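Local coordinates for mandelate racemase / muconate lactonizing enzyme, C-terminal domain protein (Pseudovibrio sp. JE062, PDB 4JHM), which is of unknown function but belongs to the enolase superfamily, pairing an N-terminal capping domain with a C-terminal barrel domain, at residues D46-L51 and W112-K117; I107-W112 and G277-L282; K133-A138 and G160-K165. All coordinates share one frame; numbering follows the deposited sequence.

Interaction 1 of 3, residues D46-L51 and W112-K117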
loop_
_atom_site.group_PDB
_atom_site.type_symbol
_atom_site.label_atom_id
_atom_site.label_comp_id
_atom_site.label_asym_id
_atom_site.label_seq_id
_atom_site.Cartn_x
_atom_site.Cartn_y
_atom_site.Cartn_z
ATOM N N ASP A 46 -16.242 -45.925 30.580
ATOM C CA ASP A 46 -17.102 -46.971 30.025
ATOM C C ASP A 46 -16.373 -47.880 29.034
ATOM O O ASP A 46 -17.004 -48.625 28.282
ATOM C CB ASP A 46 -18.336 -46.352 29.361
ATOM C CG ASP A 46 -17.982 -45.389 28.251
ATOM O OD1 ASP A 46 -16.814 -44.947 28.186
ATOM O OD2 ASP A 46 -18.878 -45.069 27.444
ATOM N N GLY A 47 -15.045 -47.821 29.042
ATOM C CA GLY A 47 -14.234 -48.698 28.202
ATOM C C GLY A 47 -14.060 -48.187 26.783
ATOM O O GLY A 47 -13.424 -48.842 25.957
ATOM N N THR A 48 -14.632 -47.023 26.493
ATOM C CA THR A 48 -14.459 -46.401 25.188
ATOM C C THR A 48 -13.025 -45.898 25.071
ATOM O O THR A 48 -12.540 -45.195 25.960
ATOM C CB THR A 48 -15.442 -45.230 24.991
ATOM O OG1 THR A 48 -16.788 -45.718 25.067
ATOM C CG2 THR A 48 -15.218 -44.549 23.645
ATOM N N GLU A 49 -12.345 -46.265 23.988
ATOM C CA GLU A 49 -10.940 -45.894 23.814
ATOM C C GLU A 49 -10.689 -45.110 22.527
ATOM O O GLU A 49 -11.293 -45.387 21.491
ATOM C CB GLU A 49 -10.039 -47.133 23.872
ATOM C CG GLU A 49 -10.118 -48.055 22.666
ATOM C CD GLU A 49 -9.144 -49.218 22.768
ATOM O OE1 GLU A 49 -8.531 -49.573 21.736
ATOM O OE2 GLU A 49 -8.984 -49.767 23.884
ATOM N N GLY A 50 -9.793 -44.128 22.607
ATOM C CA GLY A 50 -9.498 -43.245 21.478
ATOM C C GLY A 50 -8.066 -43.378 21.008
ATOM O O GLY A 50 -7.150 -43.513 21.817
ATOM N N LEU A 51 -7.874 -43.342 19.692
ATOM C CA LEU A 51 -6.547 -43.478 19.105
ATOM C C LEU A 51 -6.133 -42.221 18.350
ATOM O O LEU A 51 -6.912 -41.654 17.581
ATOM C CB LEU A 51 -6.497 -44.660 18.139
ATOM C CG LEU A 51 -7.251 -45.926 18.537
ATOM C CD1 LEU A 51 -7.030 -46.990 17.473
ATOM C CD2 LEU A 51 -6.814 -46.415 19.908
ATOM N N TRP A 112 -11.380 -36.840 19.438
ATOM C CA TRP A 112 -12.345 -36.872 18.341
ATOM C C TRP A 112 -12.723 -38.315 17.992
ATOM O O TRP A 112 -13.874 -38.594 17.661
ATOM C CB TRP A 112 -11.797 -36.149 17.106
ATOM C CG TRP A 112 -12.011 -34.661 17.126
ATOM C CD1 TRP A 112 -11.091 -33.709 17.441
ATOM C CD2 TRP A 112 -13.224 -33.959 16.815
ATOM N NE1 TRP A 112 -11.649 -32.460 17.347
ATOM C CE2 TRP A 112 -12.958 -32.584 16.965
ATOM C CE3 TRP A 112 -14.507 -34.358 16.425
ATOM C CZ2 TRP A 112 -13.926 -31.606 16.740
ATOM C CZ3 TRP A 112 -15.470 -33.387 16.203
ATOM C CH2 TRP A 112 -15.174 -32.028 16.362
ATOM N N ASP A 113 -11.752 -39.221 18.072
ATOM C CA ASP A 113 -11.988 -40.637 17.790
ATOM C C ASP A 113 -13.023 -41.224 18.756
ATOM O O ASP A 113 -13.920 -41.968 18.348
ATOM C CB ASP A 113 -10.670 -41.421 17.885
ATOM C CG ASP A 113 -10.815 -42.885 17.478
ATOM O OD1 ASP A 113 -11.687 -43.208 16.641
ATOM O OD2 ASP A 113 -10.042 -43.715 17.994
ATOM N N ILE A 114 -12.882 -40.883 20.035
ATOM C CA ILE A 114 -13.805 -41.319 21.075
ATOM C C ILE A 114 -15.191 -40.731 20.846
ATOM O O ILE A 114 -16.200 -41.432 20.975
ATOM C CB ILE A 114 -13.288 -40.909 22.466
ATOM C CG1 ILE A 114 -12.249 -41.915 22.955
ATOM C CG2 ILE A 114 -14.426 -40.810 23.469
ATOM C CD1 ILE A 114 -11.449 -41.439 24.150
ATOM N N LYS A 115 -15.237 -39.447 20.501
ATOM C CA LYS A 115 -16.499 -38.758 20.240
ATOM C C LYS A 115 -17.225 -39.374 19.049
ATOM O O LYS A 115 -18.449 -39.435 19.029
ATOM C CB LYS A 115 -16.243 -37.272 19.980
ATOM C CG LYS A 115 -17.488 -36.467 19.639
ATOM C CD LYS A 115 -17.133 -35.104 19.058
ATOM C CE LYS A 115 -16.513 -34.184 20.098
ATOM N NZ LYS A 115 -16.259 -32.818 19.555
ATOM N N GLY A 116 -16.467 -39.830 18.056
ATOM C CA GLY A 116 -17.057 -40.481 16.893
ATOM C C GLY A 116 -17.643 -41.832 17.252
ATOM O O GLY A 116 -18.757 -42.172 16.847
ATOM N N LYS A 117 -16.882 -42.603 18.021
ATOM C CA LYS A 117 -17.298 -43.935 18.426
ATOM C C LYS A 117 -18.541 -43.889 19.304
ATOM O O LYS A 117 -19.413 -44.748 19.186
ATOM C CB LYS A 117 -16.151 -44.647 19.146
ATOM C CG LYS A 117 -15.054 -45.109 18.196
ATOM C CD LYS A 117 -13.821 -45.606 18.935
ATOM C CE LYS A 117 -12.749 -46.075 17.965
ATOM N NZ LYS A 117 -11.466 -46.390 18.650
#

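Interaction 2 of 3, residues I107-W112 and G277-L282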
loop_
_atom_site.group_PDB
_atom_site.type_symbol
_atom_site.label_atom_id
_atom_site.label_comp_id
_atom_site.label_asym_id
_atom_site.label_seq_id
_atom_site.Cartn_x
_atom_site.Cartn_y
_atom_site.Cartn_z
ATOM N N ILE A 107 -3.270 -36.311 20.907
ATOM C CA ILE A 107 -4.183 -36.304 22.045
ATOM C C ILE A 107 -5.518 -35.700 21.627
ATOM O O ILE A 107 -6.570 -36.259 21.910
ATOM C CB ILE A 107 -3.613 -35.511 23.241
ATOM C CG1 ILE A 107 -2.234 -36.052 23.635
ATOM C CG2 ILE A 107 -4.565 -35.581 24.427
ATOM C CD1 ILE A 107 -1.412 -35.094 24.470
ATOM N N ASP A 108 -5.478 -34.558 20.951
ATOM C CA ASP A 108 -6.703 -33.944 20.447
ATOM C C ASP A 108 -7.419 -34.922 19.525
ATOM O O ASP A 108 -8.630 -35.125 19.628
ATOM C CB ASP A 108 -6.390 -32.645 19.699
ATOM C CG ASP A 108 -7.583 -32.116 18.915
ATOM O OD1 ASP A 108 -7.844 -32.633 17.806
ATOM O OD2 ASP A 108 -8.250 -31.175 19.403
ATOM N N ILE A 109 -6.653 -35.535 18.633
ATOM C CA ILE A 109 -7.197 -36.455 17.649
ATOM C C ILE A 109 -7.886 -37.632 18.330
ATOM O O ILE A 109 -8.979 -38.040 17.934
ATOM C CB ILE A 109 -6.090 -36.963 16.707
ATOM C CG1 ILE A 109 -5.645 -35.837 15.770
ATOM C CG2 ILE A 109 -6.581 -38.151 15.892
ATOM C CD1 ILE A 109 -4.304 -36.075 15.114
ATOM N N ALA A 110 -7.242 -38.161 19.363
ATOM C CA ALA A 110 -7.774 -39.300 20.100
ATOM C C ALA A 110 -9.107 -38.971 20.775
ATOM O O ALA A 110 -9.925 -39.860 21.016
ATOM C CB ALA A 110 -6.762 -39.770 21.133
ATOM N N ALA A 111 -9.324 -37.697 21.085
ATOM C CA ALA A 111 -10.584 -37.276 21.687
ATOM C C ALA A 111 -11.692 -37.304 20.645
ATOM O O ALA A 111 -12.806 -37.740 20.929
ATOM C CB ALA A 111 -10.455 -35.888 22.287
ATOM N N TRP A 112 -11.380 -36.840 19.438
ATOM C CA TRP A 112 -12.345 -36.872 18.341
ATOM C C TRP A 112 -12.723 -38.315 17.992
ATOM O O TRP A 112 -13.874 -38.594 17.661
ATOM C CB TRP A 112 -11.797 -36.149 17.106
ATOM C CG TRP A 112 -12.011 -34.661 17.126
ATOM C CD1 TRP A 112 -11.091 -33.709 17.441
ATOM C CD2 TRP A 112 -13.224 -33.959 16.815
ATOM N NE1 TRP A 112 -11.649 -32.460 17.347
ATOM C CE2 TRP A 112 -12.958 -32.584 16.965
ATOM C CE3 TRP A 112 -14.507 -34.358 16.425
ATOM C CZ2 TRP A 112 -13.926 -31.606 16.740
ATOM C CZ3 TRP A 112 -15.470 -33.387 16.203
ATOM C CH2 TRP A 112 -15.174 -32.028 16.362
ATOM N N GLY A 277 -1.964 -29.374 15.520
ATOM C CA GLY A 277 -2.752 -29.367 16.748
ATOM C C GLY A 277 -3.961 -30.286 16.736
ATOM O O GLY A 277 -4.828 -30.183 17.603
ATOM N N GLY A 278 -4.023 -31.178 15.751
ATOM C CA GLY A 278 -5.086 -32.175 15.682
ATOM C C GLY A 278 -6.273 -31.775 14.824
ATOM O O GLY A 278 -6.279 -30.721 14.190
ATOM N N ILE A 279 -7.283 -32.640 14.820
ATOM C CA ILE A 279 -8.513 -32.438 14.063
ATOM C C ILE A 279 -9.102 -31.058 14.327
ATOM O O ILE A 279 -9.469 -30.336 13.401
ATOM C CB ILE A 279 -9.564 -33.498 14.458
ATOM C CG1 ILE A 279 -9.025 -34.916 14.235
ATOM C CG2 ILE A 279 -10.852 -33.307 13.674
ATOM C CD1 ILE A 279 -8.883 -35.312 12.779
ATOM N N THR A 280 -9.196 -30.706 15.603
ATOM C CA THR A 280 -9.744 -29.426 16.028
ATOM C C THR A 280 -9.229 -28.246 15.207
ATOM O O THR A 280 -9.985 -27.334 14.880
ATOM C CB THR A 280 -9.394 -29.169 17.502
ATOM O OG1 THR A 280 -10.229 -29.980 18.342
ATOM C CG2 THR A 280 -9.566 -27.696 17.863
ATOM N N GLN A 281 -7.941 -28.263 14.879
ATOM C CA GLN A 281 -7.310 -27.128 14.229
ATOM C C GLN A 281 -7.312 -27.263 12.715
ATOM O O GLN A 281 -7.578 -26.294 12.003
ATOM C CB GLN A 281 -5.875 -26.967 14.733
ATOM C CG GLN A 281 -5.779 -26.700 16.230
ATOM C CD GLN A 281 -6.344 -25.348 16.614
ATOM O OE1 GLN A 281 -7.433 -25.254 17.173
ATOM N NE2 GLN A 281 -5.614 -24.290 16.294
ATOM N N LEU A 282 -7.001 -28.453 12.213
ATOM C CA LEU A 282 -6.995 -28.664 10.774
ATOM C C LEU A 282 -8.333 -28.195 10.260
ATOM O O LEU A 282 -8.416 -27.334 9.386
ATOM C CB LEU A 282 -6.802 -30.137 10.421
ATOM C CG LEU A 282 -6.802 -30.431 8.916
ATOM C CD1 LEU A 282 -5.610 -29.770 8.238
ATOM C CD2 LEU A 282 -6.789 -31.928 8.656
#

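Interaction 3 of 3, residues K133-A138 and G160-K165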
loop_
_atom_site.group_PDB
_atom_site.type_symbol
_atom_site.label_atom_id
_atom_site.label_comp_id
_atom_site.label_asym_id
_atom_site.label_seq_id
_atom_site.Cartn_x
_atom_site.Cartn_y
_atom_site.Cartn_z
ATOM N N LYS A 133 -15.503 -40.388 -0.516
ATOM C CA LYS A 133 -14.257 -40.787 -1.175
ATOM C C LYS A 133 -13.597 -39.586 -1.845
ATOM O O LYS A 133 -14.225 -38.539 -1.996
ATOM C CB LYS A 133 -14.530 -41.874 -2.217
ATOM C CG LYS A 133 -15.350 -41.408 -3.411
ATOM C CD LYS A 133 -15.474 -42.507 -4.455
ATOM C CE LYS A 133 -16.311 -42.056 -5.643
ATOM N NZ LYS A 133 -16.585 -43.177 -6.585
ATOM N N ILE A 134 -12.342 -39.740 -2.264
ATOM C CA ILE A 134 -11.609 -38.637 -2.893
ATOM C C ILE A 134 -10.392 -39.102 -3.702
ATOM O O ILE A 134 -9.762 -40.105 -3.371
ATOM C CB ILE A 134 -11.142 -37.628 -1.832
ATOM C CG1 ILE A 134 -10.241 -36.563 -2.458
ATOM C CG2 ILE A 134 -10.389 -38.343 -0.722
ATOM C CD1 ILE A 134 -9.670 -35.584 -1.454
ATOM N N LYS A 135 -10.069 -38.367 -4.765
ATOM C CA LYS A 135 -8.891 -38.654 -5.591
ATOM C C LYS A 135 -7.622 -38.623 -4.752
ATOM O O LYS A 135 -7.383 -37.657 -4.030
ATOM C CB LYS A 135 -8.746 -37.615 -6.708
ATOM C CG LYS A 135 -9.713 -37.781 -7.862
ATOM C CD LYS A 135 -9.084 -38.562 -8.999
ATOM C CE LYS A 135 -10.145 -39.177 -9.897
ATOM N NZ LYS A 135 -11.099 -38.159 -10.412
ATOM N N SER A 136 -6.807 -39.666 -4.865
ATOM C CA SER A 136 -5.506 -39.694 -4.210
ATOM C C SER A 136 -4.385 -39.489 -5.221
ATOM O O SER A 136 -4.589 -39.624 -6.423
ATOM C CB SER A 136 -5.302 -41.031 -3.497
ATOM O OG SER A 136 -5.336 -42.113 -4.417
ATOM N N TYR A 137 -3.199 -39.153 -4.725
ATOM C CA TYR A 137 -1.995 -39.209 -5.543
ATOM C C TYR A 137 -0.943 -40.078 -4.859
ATOM O O TYR A 137 -0.850 -40.113 -3.632
ATOM C CB TYR A 137 -1.438 -37.808 -5.830
ATOM C CG TYR A 137 -0.989 -37.034 -4.608
ATOM C CD1 TYR A 137 0.283 -37.208 -4.075
ATOM C CD2 TYR A 137 -1.831 -36.112 -4.001
ATOM C CE1 TYR A 137 0.694 -36.497 -2.961
ATOM C CE2 TYR A 137 -1.428 -35.393 -2.890
ATOM C CZ TYR A 137 -0.168 -35.590 -2.372
ATOM O OH TYR A 137 0.229 -34.885 -1.263
ATOM N N ALA A 138 -0.169 -40.798 -5.660
ATOM C CA ALA A 138 0.932 -41.587 -5.135
ATOM C C ALA A 138 2.093 -40.654 -4.805
ATOM O O ALA A 138 2.615 -39.963 -5.682
ATOM C CB ALA A 138 1.359 -42.637 -6.148
ATOM N N GLY A 160 -4.047 -47.668 -10.656
ATOM C CA GLY A 160 -5.244 -46.842 -10.819
ATOM C C GLY A 160 -5.053 -45.375 -10.480
ATOM O O GLY A 160 -5.974 -44.576 -10.642
ATOM N N PHE A 161 -3.858 -45.023 -10.014
ATOM C CA PHE A 161 -3.569 -43.666 -9.568
ATOM C C PHE A 161 -3.760 -42.644 -10.683
ATOM O O PHE A 161 -3.388 -42.878 -11.831
ATOM C CB PHE A 161 -2.141 -43.562 -9.031
ATOM C CG PHE A 161 -1.965 -44.101 -7.636
ATOM C CD1 PHE A 161 -2.600 -43.498 -6.560
ATOM C CD2 PHE A 161 -1.145 -45.195 -7.397
ATOM C CE1 PHE A 161 -2.431 -43.982 -5.277
ATOM C CE2 PHE A 161 -0.973 -45.681 -6.115
ATOM C CZ PHE A 161 -1.617 -45.071 -5.055
ATOM N N THR A 162 -4.325 -41.502 -10.313
ATOM C CA THR A 162 -4.669 -40.441 -11.252
ATOM C C THR A 162 -3.662 -39.291 -11.208
ATOM O O THR A 162 -3.710 -38.379 -12.032
ATOM C CB THR A 162 -6.051 -39.872 -10.896
ATOM O OG1 THR A 162 -6.203 -39.864 -9.464
ATOM C CG2 THR A 162 -7.148 -40.720 -11.520
ATOM N N ALA A 163 -2.760 -39.336 -10.234
ATOM C CA ALA A 163 -1.821 -38.250 -10.009
ATOM C C ALA A 163 -0.605 -38.758 -9.251
ATOM O O ALA A 163 -0.710 -39.659 -8.421
ATOM C CB ALA A 163 -2.493 -37.132 -9.230
ATOM N N ILE A 164 0.550 -38.174 -9.543
ATOM C CA ILE A 164 1.782 -38.564 -8.884
ATOM C C ILE A 164 2.565 -37.340 -8.426
ATOM O O ILE A 164 2.869 -36.455 -9.226
ATOM C CB ILE A 164 2.669 -39.387 -9.829
ATOM C CG1 ILE A 164 1.939 -40.663 -10.258
ATOM C CG2 ILE A 164 3.991 -39.719 -9.152
ATOM C CD1 ILE A 164 2.730 -41.529 -11.213
ATOM N N LYS A 165 2.880 -37.284 -7.135
ATOM C CA LYS A 165 3.784 -36.264 -6.626
ATOM C C LYS A 165 5.160 -36.879 -6.448
ATOM O O LYS A 165 5.389 -37.663 -5.528
ATOM C CB LYS A 165 3.309 -35.666 -5.299
ATOM C CG LYS A 165 4.320 -34.687 -4.711
ATOM C CD LYS A 165 3.820 -33.996 -3.457
ATOM C CE LYS A 165 3.969 -34.867 -2.221
ATOM N NZ LYS A 165 3.308 -34.256 -1.033
#

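Interaction 1 of 3, residues D46-L51 and W112-K117
K117 lies against E49, and D113 meets L51, where residues 46-51, leading into strand 50-58, pass helix 100-119. The K117 side chain is extended beyond CG, which carries its amine across to the backbone of E49. Its CB and CG make no close contact with 46-51. CD is the first atom to reach E49 O, and CE follows at 3.9 Å. NZ then hydrogen-bonds E49 O at 3.0 Å, tilted 24° from the carbonyl plane.

The same amine forms a salt bridge with D113 OD2, one helical turn back, at 3.1 Å. It meets that oxygen from above the carboxylate plane. L51 N reaches D113 OD2 on its anti lone pair at 2.8 Å, with an N-H...O angle of 157°. One carboxylate oxygen is thus gripped by a backbone amide and a lysine. D113 CG stands anti to its backbone N (chi1 -175°), which directs the carboxylate at the strand. D113 OD1 is held separately by L356 N. The lysine charge would be expected to favour the ionised form of D113.

The apolar part centres on I114. Its CG1 and CD1 pack on the G50 backbone, with CG1 3.3 Å from G50 N. I114 CG2 touches T48 CG2 at 3.8 Å, methyl to methyl. The E49 carboxylate turns elsewhere, to a salt bridge with R41.

This contact is packing within the N-terminal capping domain. It packs the helix on the antiparallel sheet, at strand 50-58 and its neighbour 34-44. G50 pairs with L42 of strand 34-44, and I114 also touches L42 and T44. Helix 362-368 adds W362 against E49 and L51.

Interaction 2 of 3, residues I107-W112 and G277-L282
D108, I109 and W112 of helix 100-119 meet the first turn of helix 279-291. Three hydrogen bonds converge on T280. Its backbone N donates to D108 OD1 at 3.2 Å, nearly straight at 171°. Its OG1 donates to the syn lone pair of D108 OD2. W112 NE1 donates in turn to T280 OG1 at 3.0 Å, with the oxygen close to the indole plane. The hydroxyl therefore gives one bond and takes one. D108 OD2 has a second partner in N89. The D108 carboxylate faces the N-terminal end of helix 279-291, whose dipole would be expected to favour its negative charge.

The apolar contacts are made by I279. Its CG2 sits over one face of the indole in a CH-pi contact, 3.7 Å from the centroid of the five-membered ring. Its CG1 meets I109 CG1 at 3.8 Å.

I109 CG1 rests on the CA of G278, the N-cap residue of helix 279-291.

The contact is buried and joins the capping domain to the barrel domain. W112 also touches T85 of helix 85-92 and L123, L126 and L127 of helix 123-127. Helix 304-316 packs on I279 through A309 and V313.

Interaction 3 of 3, residues K133-A138 and G160-K165
A138 and I164 pair as parallel neighbours in the barrel sheet, within a beta-alpha-beta unit: strand 133-139, helix 149-159, strand 163-167. A138 N donates to A163 O at 3.0 Å, and K165 N donates to A138 O at 3.1 Å. A163 O also receives a CA-H...O contact from Y137 CA, and A138 O receives a longer one from I164 CA.

Among the polar side chains, K165 NZ donates to Y137 OH at 3.2 Å. The bend at chi3 (81°) brings the lysine tip back beside the tyrosine ring. The stronger partners of NZ are E324 and E222, on other barrel strands, so the buried amine has two carboxylates and a phenol around it. S136 OG is held by T342 and lies near the plane of the F161 ring at its edge. K135 leans across T162, its CD 3.2 Å from T162 OG1, while its own NZ has a weak bond to Y347 OH.

Y137 CB packs on A163 CB at 3.6 Å. A138 CB sits over the face of the F161 ring in a CH-pi contact, 3.7 Å from the centroid and 7° off the ring normal.

How the interactions relate
Interactions 1 and 2 are neighbours on helix 100-119, with centres 12 Å apart. They share W112 and touch directly: A110 CB lies 3.8 Å from G50 O, and I109 CG2 lies 3.9 Å from L51 O. The helix meets both the capping-domain sheet and the barrel domain; I109 and A110 of 107-112 also touch the strand. Interaction 3 stands apart. Its centre is 30 Å from that of interaction 1 and 25 Å from that of interaction 2, and the nearest atoms are about 17 Å and 11 Å away. It falls inside the chain loop closed by interaction 2, within the barrel. Interactions 2 and 3 lie on opposite sides of the chain's centre.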